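Aldehyde dehydrogenase (Bartonella henselae, PDB 3I44) probably oxidises aldehydes to carboxylic acids, using a nicotinamide coenzyme as the electron acceptor. Local coordinates at residues E86-V91 / N134-Y139; E96-R101 / T127-I132; I399-I404 / A424-Y429. The protein carries 1 engineered substitution. All blocks are in the same frame, centred on the assembly; numbering follows the deposited sequence.

Contact 1. Residues E86-V91 / N134-Y139; sequences ERLGFV and NFIKAY
The Tyr139 ring and the Arg87 guanidinium meet with their planes 37° apart. The two side chains cross at about a right angle. The phenol oxygen Tyr139 OH lies 3.7 Å from Arg87 CD and 3.8 Å from Arg87 NH1, so it touches the extended arginine partway along and again near the end. Both polar ends share the backbone oxygen of Leu187 as acceptor, Arg87 NH1 by a hydrogen bond and Tyr139 OH by a weak one, while Arg87 NE is hydrogen-bonded to Thr82 OG1, which further fixes the guanidinium.

Leu88 meets the same ring obliquely, with its CB 4.1 Å from Tyr139 CD2. Its CG stands anti to the backbone N (chi1 -177°), and this carries the CD1 branch to Ile136, where Leu88 CD1 lies 3.8 Å from Ile136 CG1. Val91 CG1 also reaches Ile136 CG1, at 3.9 Å, roughly at right angles to the approach of Leu88. One methylene thus serves two residues a helical turn apart.

No hydrogen bond joins the segments. The short axes run antiparallel at 163°, 10.9 Å apart at closest approach. This is antiparallel packing of helices 84-100 and 117-141 within the aldehyde dehydrogenase fold. Helix 174-188 adjoins both, with Val91 and Phe135 each touching Ile183, and helix 481-486 adds Ile485 against Phe135, Ala138 and Tyr139.

Contact 2. Residues E96-R101 / T127-I132; sequences EIYEKR and TGSSHI
Residues 96-100 and 127-132 are nearly antiparallel helical segments, at 166° and with axes 10.5 Å apart at closest approach, and Glu99 faces Ser129 across them. Tyr98 carries most of the contact. Its CG is anti to the backbone N (chi1 -173°), which sends the ring across the gap to the other helix. There Tyr98 OH sits 3.4 Å from Gly128 CA. The lack of a side chain at Gly128 is what lets the hydroxyl lie so close to the backbone. Tyr98 CE2 lies 3.7 Å from Ser129 N, which meets the ring obliquely. Ile132 places its CD1 over one face of the ring, 4.4 Å from Tyr98 CG.

The helices are the long pair 84-100 and 117-141 of the aldehyde dehydrogenase fold; helix 174-188 touches both, and helix 202-213 packs on helix 84-100. Tyr98 reaches both of these neighbours, touching Met175 and Ile210. The buried phenol is not left without a partner: Tyr98 OH hydrogen-bonds to the backbone oxygen of Thr125, a little before Gly128 in the same helix.

Glu99 lies at the exposed margin. Its chain bends at CB-CG (chi2 -64°), turning the carboxylate back toward Ser129. No hydrogen bond forms between these two side chains. Ser129 has two conformers, so the detail of this approach is doubtful. In one of the two conformers Ser129 OG is hydrogen-bonded to Ala126 O of its own helix.

Contact 3. Residues I399-I404 / A424-Y429; sequences IFREEI and ANDTEY
Arg401 and Asp426 form a salt bridge. Beside it, Glu402, Glu403 and Ile404 begin the Glu-Glu-Ile-Phe-Gly-Pro motif of aldehyde dehydrogenases, which in relatives lies at the coenzyme site and probably does so here. Arg401 NH1 and NH2 both approach end-on and donate to Asp426 OD1, at 3.1 Å and 2.9 Å. OD1 lies in the guanidinium plane, and the two nitrogens reach it from the same face of the carboxylate. The carboxylate plane is turned 60° from the guanidinium. NH2 bonds OD1 on the syn side, whereas NH1 comes from well above the carboxylate plane. A third bond, Arg401 NH2 to Asp426 OD2 at 2.6 Å, is weak, with an angle of 125°. The bend of Arg401 at chi2 (-135°) helps bring the guanidinium here.

The segments run from the last turns of two helices into the loops beyond, and residues 400-403 and 426-429 are nearly parallel. They lead into strands 408-414 and 432-436 of one sheet. Asp426 is the centre of an inverse gamma turn. Thr427 OG1 accepts from Tyr429 N to make an ST turn.

Waters fill much of the seam. One donates to both Phe400 O and Asp426 O. A second donates to Arg401 O and also bonds Thr427 OG1. Tyr429 OH bonds two more, one at 2.6 Å that accepts from Glu403 N and one at 2.9 Å that donates to Glu403 OE1. Glu403 OE2 is held by Gly273 N.

Packing is sparser. Phe400 CE2 meets Asp426 O obliquely at 3.6 Å, and the Phe400 ring has a cation-pi partner in Arg308. Arg401 O lies at the edge of the Tyr429 ring, 4.1 Å from Tyr429 CE2.

Overall arrangement
Contacts 1 and 2 join the same two helices, 84-100 and 117-141, at points whose centres lie 13 Å apart. They meet directly, Val91 CG1 lying 3.9 Å from Ile132 CG2, so the two form one continuous helix interface. Both are mostly buried and lack hydrogen bonds between their segments; the phenols of Tyr139 and Tyr98 find backbone oxygens outside the segments, the former weakly. Contact 3 lies on the opposite side of the chain's centre, with its centre about 37 Å from that of contact 1 and about 34 Å from that of contact 2. It is a surface contact between the ends of two helices and the turns that follow. There a salt bridge and bridging waters carry much of the contact.

Contact 1. Residues E86-V91 / N134-Y139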
loop_
_atom_site.group_PDB
_atom_site.type_symbol
_atom_site.label_atom_id
_atom_site.label_comp_id
_atom_site.label_asym_id
_atom_site.label_seq_id
_atom_site.Cartn_x
_atom_site.Cartn_y
_atom_site.Cartn_z
ATOM N N GLU A 86 4.227 -21.745 18.743
ATOM C CA GLU A 86 3.797 -21.137 20.007
ATOM C C GLU A 86 2.731 -20.039 19.793
ATOM O O GLU A 86 1.796 -19.933 20.551
ATOM C CB GLU A 86 4.957 -20.447 20.686
ATOM C CG GLU A 86 6.101 -21.306 21.256
ATOM C CD GLU A 86 7.313 -20.395 21.576
ATOM O OE1 GLU A 86 8.364 -20.517 20.902
ATOM O OE2 GLU A 86 7.146 -19.479 22.431
ATOM N N ARG A 87 2.912 -19.204 18.773
ATOM C CA ARG A 87 1.904 -18.208 18.387
ATOM C C ARG A 87 0.556 -18.814 18.019
ATOM O O ARG A 87 -0.479 -18.307 18.440
ATOM C CB ARG A 87 2.381 -17.360 17.208
ATOM C CG ARG A 87 3.585 -16.488 17.482
ATOM C CD ARG A 87 4.001 -15.829 16.168
ATOM N NE ARG A 87 5.384 -15.424 16.173
ATOM C CZ ARG A 87 6.060 -15.019 15.115
ATOM N NH1 ARG A 87 5.497 -14.986 13.917
ATOM N NH2 ARG A 87 7.334 -14.642 15.269
ATOM N N LEU A 88 0.550 -19.886 17.225
ATOM C CA LEU A 88 -0.692 -20.577 16.952
ATOM C C LEU A 88 -1.338 -21.095 18.249
ATOM O O LEU A 88 -2.552 -21.033 18.406
ATOM C CB LEU A 88 -0.476 -21.711 15.986
ATOM C CG LEU A 88 -1.715 -22.492 15.551
ATOM C CD1 LEU A 88 -2.654 -21.578 14.804
ATOM C CD2 LEU A 88 -1.272 -23.704 14.671
ATOM N N GLY A 89 -0.529 -21.599 19.171
ATOM C CA GLY A 89 -1.053 -22.094 20.448
ATOM C C GLY A 89 -1.738 -20.985 21.238
ATOM O O GLY A 89 -2.774 -21.222 21.872
ATOM N N PHE A 90 -1.178 -19.772 21.213
ATOM C CA PHE A 90 -1.880 -18.654 21.844
ATOM C C PHE A 90 -3.216 -18.333 21.178
ATOM O O PHE A 90 -4.194 -18.040 21.851
ATOM C CB PHE A 90 -1.028 -17.390 21.891
ATOM C CG PHE A 90 -0.001 -17.399 22.995
ATOM C CD1 PHE A 90 -0.399 -17.289 24.337
ATOM C CD2 PHE A 90 1.352 -17.495 22.698
ATOM C CE1 PHE A 90 0.537 -17.298 25.358
ATOM C CE2 PHE A 90 2.308 -17.495 23.725
ATOM C CZ PHE A 90 1.903 -17.384 25.048
ATOM N N VAL A 91 -3.241 -18.351 19.860
ATOM C CA VAL A 91 -4.485 -18.072 19.118
ATOM C C VAL A 91 -5.562 -19.145 19.354
ATOM O O VAL A 91 -6.743 -18.845 19.499
ATOM C CB VAL A 91 -4.181 -17.870 17.629
ATOM C CG1 VAL A 91 -5.508 -17.808 16.767
ATOM C CG2 VAL A 91 -3.345 -16.590 17.498
ATOM N N ASN A 134 -10.519 -19.218 10.563
ATOM C CA ASN A 134 -10.018 -19.081 9.213
ATOM C C ASN A 134 -8.534 -18.623 9.168
ATOM O O ASN A 134 -7.777 -19.036 8.271
ATOM C CB ASN A 134 -10.934 -18.211 8.377
ATOM C CG ASN A 134 -12.224 -18.941 7.971
ATOM O OD1 ASN A 134 -12.212 -20.111 7.624
ATOM N ND2 ASN A 134 -13.319 -18.224 7.977
ATOM N N PHE A 135 -8.118 -17.819 10.149
ATOM C CA PHE A 135 -6.698 -17.476 10.306
ATOM C C PHE A 135 -5.877 -18.722 10.703
ATOM O O PHE A 135 -4.813 -18.955 10.178
ATOM C CB PHE A 135 -6.499 -16.376 11.365
ATOM C CG PHE A 135 -6.906 -14.997 10.876
ATOM C CD1 PHE A 135 -6.322 -14.453 9.744
ATOM C CD2 PHE A 135 -7.873 -14.284 11.516
ATOM C CE1 PHE A 135 -6.678 -13.200 9.308
ATOM C CE2 PHE A 135 -8.247 -13.038 11.061
ATOM C CZ PHE A 135 -7.657 -12.497 9.966
ATOM N N ILE A 136 -6.396 -19.507 11.634
ATOM C CA ILE A 136 -5.764 -20.768 12.015
ATOM C C ILE A 136 -5.525 -21.675 10.814
ATOM O O ILE A 136 -4.392 -22.120 10.612
ATOM C CB ILE A 136 -6.577 -21.491 13.097
ATOM C CG1 ILE A 136 -6.373 -20.787 14.441
ATOM C CG2 ILE A 136 -6.179 -22.979 13.189
ATOM C CD1 ILE A 136 -7.410 -21.170 15.477
ATOM N N LYS A 137 -6.568 -21.942 10.029
ATOM C CA LYS A 137 -6.433 -22.728 8.817
ATOM C C LYS A 137 -5.388 -22.133 7.870
ATOM O O LYS A 137 -4.512 -22.865 7.377
ATOM C CB LYS A 137 -7.765 -22.907 8.086
ATOM C CG LYS A 137 -7.598 -23.662 6.728
ATOM C CD LYS A 137 -8.924 -24.013 6.071
ATOM C CE LYS A 137 -8.691 -24.821 4.769
ATOM N NZ LYS A 137 -9.856 -24.598 3.839
ATOM N N ALA A 138 -5.482 -20.823 7.610
ATOM C CA ALA A 138 -4.515 -20.153 6.730
ATOM C C ALA A 138 -3.088 -20.297 7.272
ATOM O O ALA A 138 -2.189 -20.620 6.526
ATOM C CB ALA A 138 -4.870 -18.648 6.510
ATOM N N TYR A 139 -2.898 -20.107 8.576
ATOM C CA TYR A 139 -1.551 -20.141 9.158
ATOM C C TYR A 139 -0.888 -21.493 8.956
ATOM O O TYR A 139 0.311 -21.566 8.733
ATOM C CB TYR A 139 -1.583 -19.885 10.637
ATOM C CG TYR A 139 -0.310 -19.356 11.251
ATOM C CD1 TYR A 139 0.304 -18.184 10.771
ATOM C CD2 TYR A 139 0.235 -19.953 12.379
ATOM C CE1 TYR A 139 1.443 -17.664 11.389
ATOM C CE2 TYR A 139 1.365 -19.424 13.003
ATOM C CZ TYR A 139 1.952 -18.276 12.516
ATOM O OH TYR A 139 3.078 -17.757 13.136
#

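Contact 2. Residues E96-R101 / T127-I132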
loop_
_atom_site.group_PDB
_atom_site.type_symbol
_atom_site.label_atom_id
_atom_site.label_comp_id
_atom_site.label_asym_id
_atom_site.label_seq_id
_atom_site.Cartn_x
_atom_site.Cartn_y
_atom_site.Cartn_z
ATOM N N GLU A 96 -10.561 -20.577 22.404
ATOM C CA GLU A 96 -11.187 -21.334 23.490
ATOM C C GLU A 96 -11.812 -20.393 24.528
ATOM O O GLU A 96 -12.948 -20.599 24.916
ATOM C CB GLU A 96 -10.182 -22.264 24.162
ATOM C CG GLU A 96 -10.699 -22.798 25.466
ATOM C CD GLU A 96 -9.775 -23.790 26.110
ATOM O OE1 GLU A 96 -8.558 -23.751 25.882
ATOM O OE2 GLU A 96 -10.290 -24.593 26.889
ATOM N N ILE A 97 -11.089 -19.364 24.968
ATOM C CA ILE A 97 -11.649 -18.441 25.947
ATOM C C ILE A 97 -12.744 -17.565 25.303
ATOM O O ILE A 97 -13.747 -17.270 25.926
ATOM C CB ILE A 97 -10.545 -17.595 26.648
ATOM C CG1 ILE A 97 -9.610 -18.517 27.461
ATOM C CG2 ILE A 97 -11.176 -16.535 27.508
ATOM C CD1 ILE A 97 -8.158 -18.029 27.530
ATOM N N TYR A 98 -12.559 -17.181 24.044
ATOM C CA TYR A 98 -13.573 -16.423 23.307
ATOM C C TYR A 98 -14.900 -17.148 23.275
ATOM O O TYR A 98 -15.938 -16.538 23.560
ATOM C CB TYR A 98 -13.106 -16.134 21.884
ATOM C CG TYR A 98 -13.987 -15.217 21.048
ATOM C CD1 TYR A 98 -13.733 -13.828 20.963
ATOM C CD2 TYR A 98 -15.037 -15.732 20.302
ATOM C CE1 TYR A 98 -14.529 -12.991 20.143
ATOM C CE2 TYR A 98 -15.820 -14.917 19.506
ATOM C CZ TYR A 98 -15.569 -13.546 19.435
ATOM O OH TYR A 98 -16.383 -12.777 18.632
ATOM N N GLU A 99 -14.869 -18.453 22.980
ATOM C CA GLU A 99 -16.094 -19.250 22.964
ATOM C C GLU A 99 -16.698 -19.335 24.369
ATOM O O GLU A 99 -17.929 -19.213 24.532
ATOM C CB GLU A 99 -15.910 -20.661 22.361
ATOM C CG GLU A 99 -15.742 -20.742 20.860
ATOM C CD GLU A 99 -16.957 -20.270 20.042
ATOM O OE1 GLU A 99 -18.041 -19.981 20.609
ATOM O OE2 GLU A 99 -16.830 -20.201 18.793
ATOM N N LYS A 100 -15.853 -19.515 25.378
ATOM C CA LYS A 100 -16.344 -19.563 26.761
ATOM C C LYS A 100 -17.062 -18.261 27.124
ATOM O O LYS A 100 -18.061 -18.280 27.824
ATOM C CB LYS A 100 -15.223 -19.853 27.764
ATOM C CG LYS A 100 -15.705 -19.874 29.248
ATOM C CD LYS A 100 -14.630 -20.388 30.206
ATOM C CE LYS A 100 -13.474 -19.399 30.296
ATOM N NZ LYS A 100 -12.490 -19.718 31.381
ATOM N N ARG A 101 -16.610 -17.135 26.586
ATOM C CA ARG A 101 -17.207 -15.854 26.961
ATOM C C ARG A 101 -18.179 -15.296 25.931
ATOM O O ARG A 101 -18.563 -14.118 25.999
ATOM C CB ARG A 101 -16.080 -14.878 27.279
ATOM C CG ARG A 101 -15.265 -15.345 28.466
ATOM C CD ARG A 101 -15.653 -14.607 29.721
ATOM N NE ARG A 101 -14.572 -13.758 30.162
ATOM C CZ ARG A 101 -14.699 -12.642 30.878
ATOM N NH1 ARG A 101 -13.602 -11.978 31.189
ATOM N NH2 ARG A 101 -15.882 -12.166 31.260
ATOM N N THR A 127 -19.073 -14.265 14.021
ATOM C CA THR A 127 -18.122 -13.935 12.954
ATOM C C THR A 127 -16.687 -13.810 13.494
ATOM O O THR A 127 -15.740 -14.208 12.825
ATOM C CB THR A 127 -18.530 -12.696 12.105
ATOM O OG1 THR A 127 -18.646 -11.510 12.930
ATOM C CG2 THR A 127 -19.830 -12.996 11.429
ATOM N N GLY A 128 -16.550 -13.325 14.732
ATOM C CA GLY A 128 -15.250 -13.298 15.422
ATOM C C GLY A 128 -14.603 -14.664 15.474
ATOM O O GLY A 128 -13.418 -14.841 15.063
ATOM N N SER A 129 -15.385 -15.652 15.937
ATOM C CA SER A 129 -14.859 -17.005 16.052
ATOM C C SER A 129 -14.558 -17.569 14.660
ATOM O O SER A 129 -13.544 -18.236 14.483
ATOM C CB SER A 129 -15.801 -17.919 16.845
ATOM O OG SER A 129 -17.161 -17.572 16.631
ATOM N N SER A 130 -15.408 -17.280 13.680
ATOM C CA SER A 130 -15.187 -17.746 12.307
ATOM C C SER A 130 -13.899 -17.164 11.697
ATOM O O SER A 130 -13.133 -17.860 11.019
ATOM C CB SER A 130 -16.383 -17.406 11.430
ATOM O OG SER A 130 -16.111 -17.722 10.086
ATOM N N HIS A 131 -13.643 -15.886 11.935
ATOM C CA HIS A 131 -12.384 -15.282 11.478
ATOM C C HIS A 131 -11.174 -15.926 12.168
ATOM O O HIS A 131 -10.219 -16.270 11.512
ATOM C CB HIS A 131 -12.366 -13.780 11.720
ATOM C CG HIS A 131 -13.342 -13.024 10.875
ATOM N ND1 HIS A 131 -13.731 -13.458 9.631
ATOM C CD2 HIS A 131 -13.958 -11.840 11.071
ATOM C CE1 HIS A 131 -14.578 -12.588 9.111
ATOM N NE2 HIS A 131 -14.724 -11.595 9.961
ATOM N N ILE A 132 -11.234 -16.107 13.473
ATOM C CA ILE A 132 -10.159 -16.748 14.182
ATOM C C ILE A 132 -9.846 -18.108 13.551
ATOM O O ILE A 132 -8.690 -18.385 13.241
ATOM C CB ILE A 132 -10.452 -16.921 15.682
ATOM C CG1 ILE A 132 -10.496 -15.545 16.371
ATOM C CG2 ILE A 132 -9.347 -17.765 16.270
ATOM C CD1 ILE A 132 -11.052 -15.509 17.765
#

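Contact 3. Residues I399-I404 / A424-Y429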
loop_
_atom_site.group_PDB
_atom_site.type_symbol
_atom_site.label_atom_id
_atom_site.label_comp_id
_atom_site.label_asym_id
_atom_site.label_seq_id
_atom_site.Cartn_x
_atom_site.Cartn_y
_atom_site.Cartn_z
ATOM N N ILE A 399 -29.135 10.454 -1.632
ATOM C CA ILE A 399 -29.363 9.080 -1.156
ATOM C C ILE A 399 -28.721 8.058 -2.094
ATOM O O ILE A 399 -28.441 6.935 -1.674
ATOM C CB ILE A 399 -30.888 8.729 -0.913
ATOM C CG1 ILE A 399 -31.771 9.030 -2.141
ATOM C CG2 ILE A 399 -31.413 9.463 0.297
ATOM C CD1 ILE A 399 -33.235 8.584 -1.969
ATOM N N PHE A 400 -28.501 8.442 -3.356
ATOM C CA PHE A 400 -27.771 7.609 -4.306
ATOM C C PHE A 400 -26.261 7.645 -4.033
ATOM O O PHE A 400 -25.586 6.635 -4.176
ATOM C CB PHE A 400 -28.061 8.069 -5.722
ATOM C CG PHE A 400 -27.483 7.185 -6.817
ATOM C CD1 PHE A 400 -28.203 6.113 -7.312
ATOM C CD2 PHE A 400 -26.245 7.469 -7.395
ATOM C CE1 PHE A 400 -27.708 5.340 -8.333
ATOM C CE2 PHE A 400 -25.739 6.681 -8.418
ATOM C CZ PHE A 400 -26.489 5.623 -8.901
ATOM N N ARG A 401 -25.737 8.796 -3.595
ATOM C CA ARG A 401 -24.280 8.992 -3.555
ATOM C C ARG A 401 -23.655 8.755 -2.212
ATOM O O ARG A 401 -22.511 8.306 -2.139
ATOM C CB ARG A 401 -23.890 10.397 -3.995
ATOM C CG ARG A 401 -24.405 10.768 -5.321
ATOM C CD ARG A 401 -23.333 11.434 -6.142
ATOM N NE ARG A 401 -23.649 11.182 -7.533
ATOM C CZ ARG A 401 -22.999 10.367 -8.360
ATOM N NH1 ARG A 401 -21.887 9.706 -8.013
ATOM N NH2 ARG A 401 -23.466 10.264 -9.590
ATOM N N GLU A 402 -24.377 9.066 -1.153
ATOM C CA GLU A 402 -23.777 9.086 0.172
ATOM C C GLU A 402 -24.109 7.836 0.908
ATOM O O GLU A 402 -25.231 7.314 0.808
ATOM C CB GLU A 402 -24.241 10.303 0.981
ATOM C CG GLU A 402 -23.669 11.609 0.481
ATOM C CD GLU A 402 -24.278 12.830 1.156
ATOM O OE1 GLU A 402 -24.502 12.831 2.383
ATOM O OE2 GLU A 402 -24.520 13.804 0.434
ATOM N N GLU A 403 -23.150 7.363 1.691
ATOM C CA GLU A 403 -23.385 6.190 2.508
ATOM C C GLU A 403 -24.277 6.634 3.657
ATOM O O GLU A 403 -23.900 7.517 4.379
ATOM C CB GLU A 403 -22.084 5.623 3.045
ATOM C CG GLU A 403 -22.290 4.336 3.800
ATOM C CD GLU A 403 -20.984 3.707 4.238
ATOM O OE1 GLU A 403 -20.099 4.464 4.700
ATOM O OE2 GLU A 403 -20.861 2.464 4.141
ATOM N N ILE A 404 -25.430 5.987 3.848
ATOM C CA ILE A 404 -26.424 6.413 4.826
ATOM C C ILE A 404 -26.233 5.715 6.167
ATOM O O ILE A 404 -26.394 6.348 7.216
ATOM C CB ILE A 404 -27.842 6.176 4.306
ATOM C CG1 ILE A 404 -28.068 6.948 3.002
ATOM C CG2 ILE A 404 -28.923 6.521 5.393
ATOM C CD1 ILE A 404 -29.336 6.519 2.196
ATOM N N ALA A 424 -24.115 1.118 -11.618
ATOM C CA ALA A 424 -23.376 0.441 -10.534
ATOM C C ALA A 424 -21.999 1.092 -10.317
ATOM O O ALA A 424 -21.533 1.228 -9.173
ATOM C CB ALA A 424 -23.233 -1.053 -10.827
ATOM N N ASN A 425 -21.353 1.512 -11.403
ATOM C CA ASN A 425 -20.026 2.124 -11.315
ATOM C C ASN A 425 -20.020 3.632 -11.065
ATOM O O ASN A 425 -18.937 4.197 -10.914
ATOM C CB ASN A 425 -19.159 1.841 -12.558
ATOM C CG ASN A 425 -18.723 0.414 -12.637
ATOM O OD1 ASN A 425 -18.722 -0.307 -11.624
ATOM N ND2 ASN A 425 -18.362 -0.028 -13.839
ATOM N N ASP A 426 -21.193 4.255 -10.958
ATOM C CA ASP A 426 -21.290 5.703 -10.718
ATOM C C ASP A 426 -21.168 6.026 -9.221
ATOM O O ASP A 426 -22.132 6.347 -8.533
ATOM C CB ASP A 426 -22.584 6.260 -11.298
ATOM C CG ASP A 426 -22.705 7.760 -11.100
ATOM O OD1 ASP A 426 -21.680 8.393 -10.794
ATOM O OD2 ASP A 426 -23.833 8.305 -11.200
ATOM N N THR A 427 -19.954 5.888 -8.727
ATOM C CA THR A 427 -19.673 6.027 -7.317
ATOM C C THR A 427 -18.167 6.055 -7.180
ATOM O O THR A 427 -17.463 5.537 -8.055
ATOM C CB THR A 427 -20.234 4.841 -6.477
ATOM O OG1 THR A 427 -19.916 5.058 -5.088
ATOM C CG2 THR A 427 -19.672 3.408 -6.986
ATOM N N GLU A 428 -17.679 6.657 -6.100
ATOM C CA GLU A 428 -16.255 6.645 -5.796
ATOM C C GLU A 428 -15.897 5.427 -4.920
ATOM O O GLU A 428 -14.717 5.127 -4.707
ATOM C CB GLU A 428 -15.854 7.968 -5.099
ATOM C CG GLU A 428 -15.844 9.230 -6.024
ATOM C CD GLU A 428 -14.883 9.078 -7.213
ATOM O OE1 GLU A 428 -13.650 9.193 -7.023
ATOM O OE2 GLU A 428 -15.351 8.821 -8.345
ATOM N N TYR A 429 -16.917 4.738 -4.423
ATOM C CA TYR A 429 -16.755 3.571 -3.575
ATOM C C TYR A 429 -16.597 2.330 -4.454
ATOM O O TYR A 429 -16.737 2.436 -5.683
ATOM C CB TYR A 429 -17.971 3.395 -2.689
ATOM C CG TYR A 429 -18.122 4.401 -1.566
ATOM C CD1 TYR A 429 -17.207 4.448 -0.537
ATOM C CD2 TYR A 429 -19.213 5.274 -1.520
ATOM C CE1 TYR A 429 -17.345 5.342 0.494
ATOM C CE2 TYR A 429 -19.354 6.186 -0.509
ATOM C CZ TYR A 429 -18.425 6.225 0.501
ATOM O OH TYR A 429 -18.565 7.101 1.548
HETATM O O HOH W 1 -23.288 6.201 -6.086
HETATM O O HOH W 2 -21.403 6.850 -4.045
HETATM O O HOH W 3 -20.579 8.712 1.571
HETATM O O HOH W 4 -17.707 6.282 4.231
#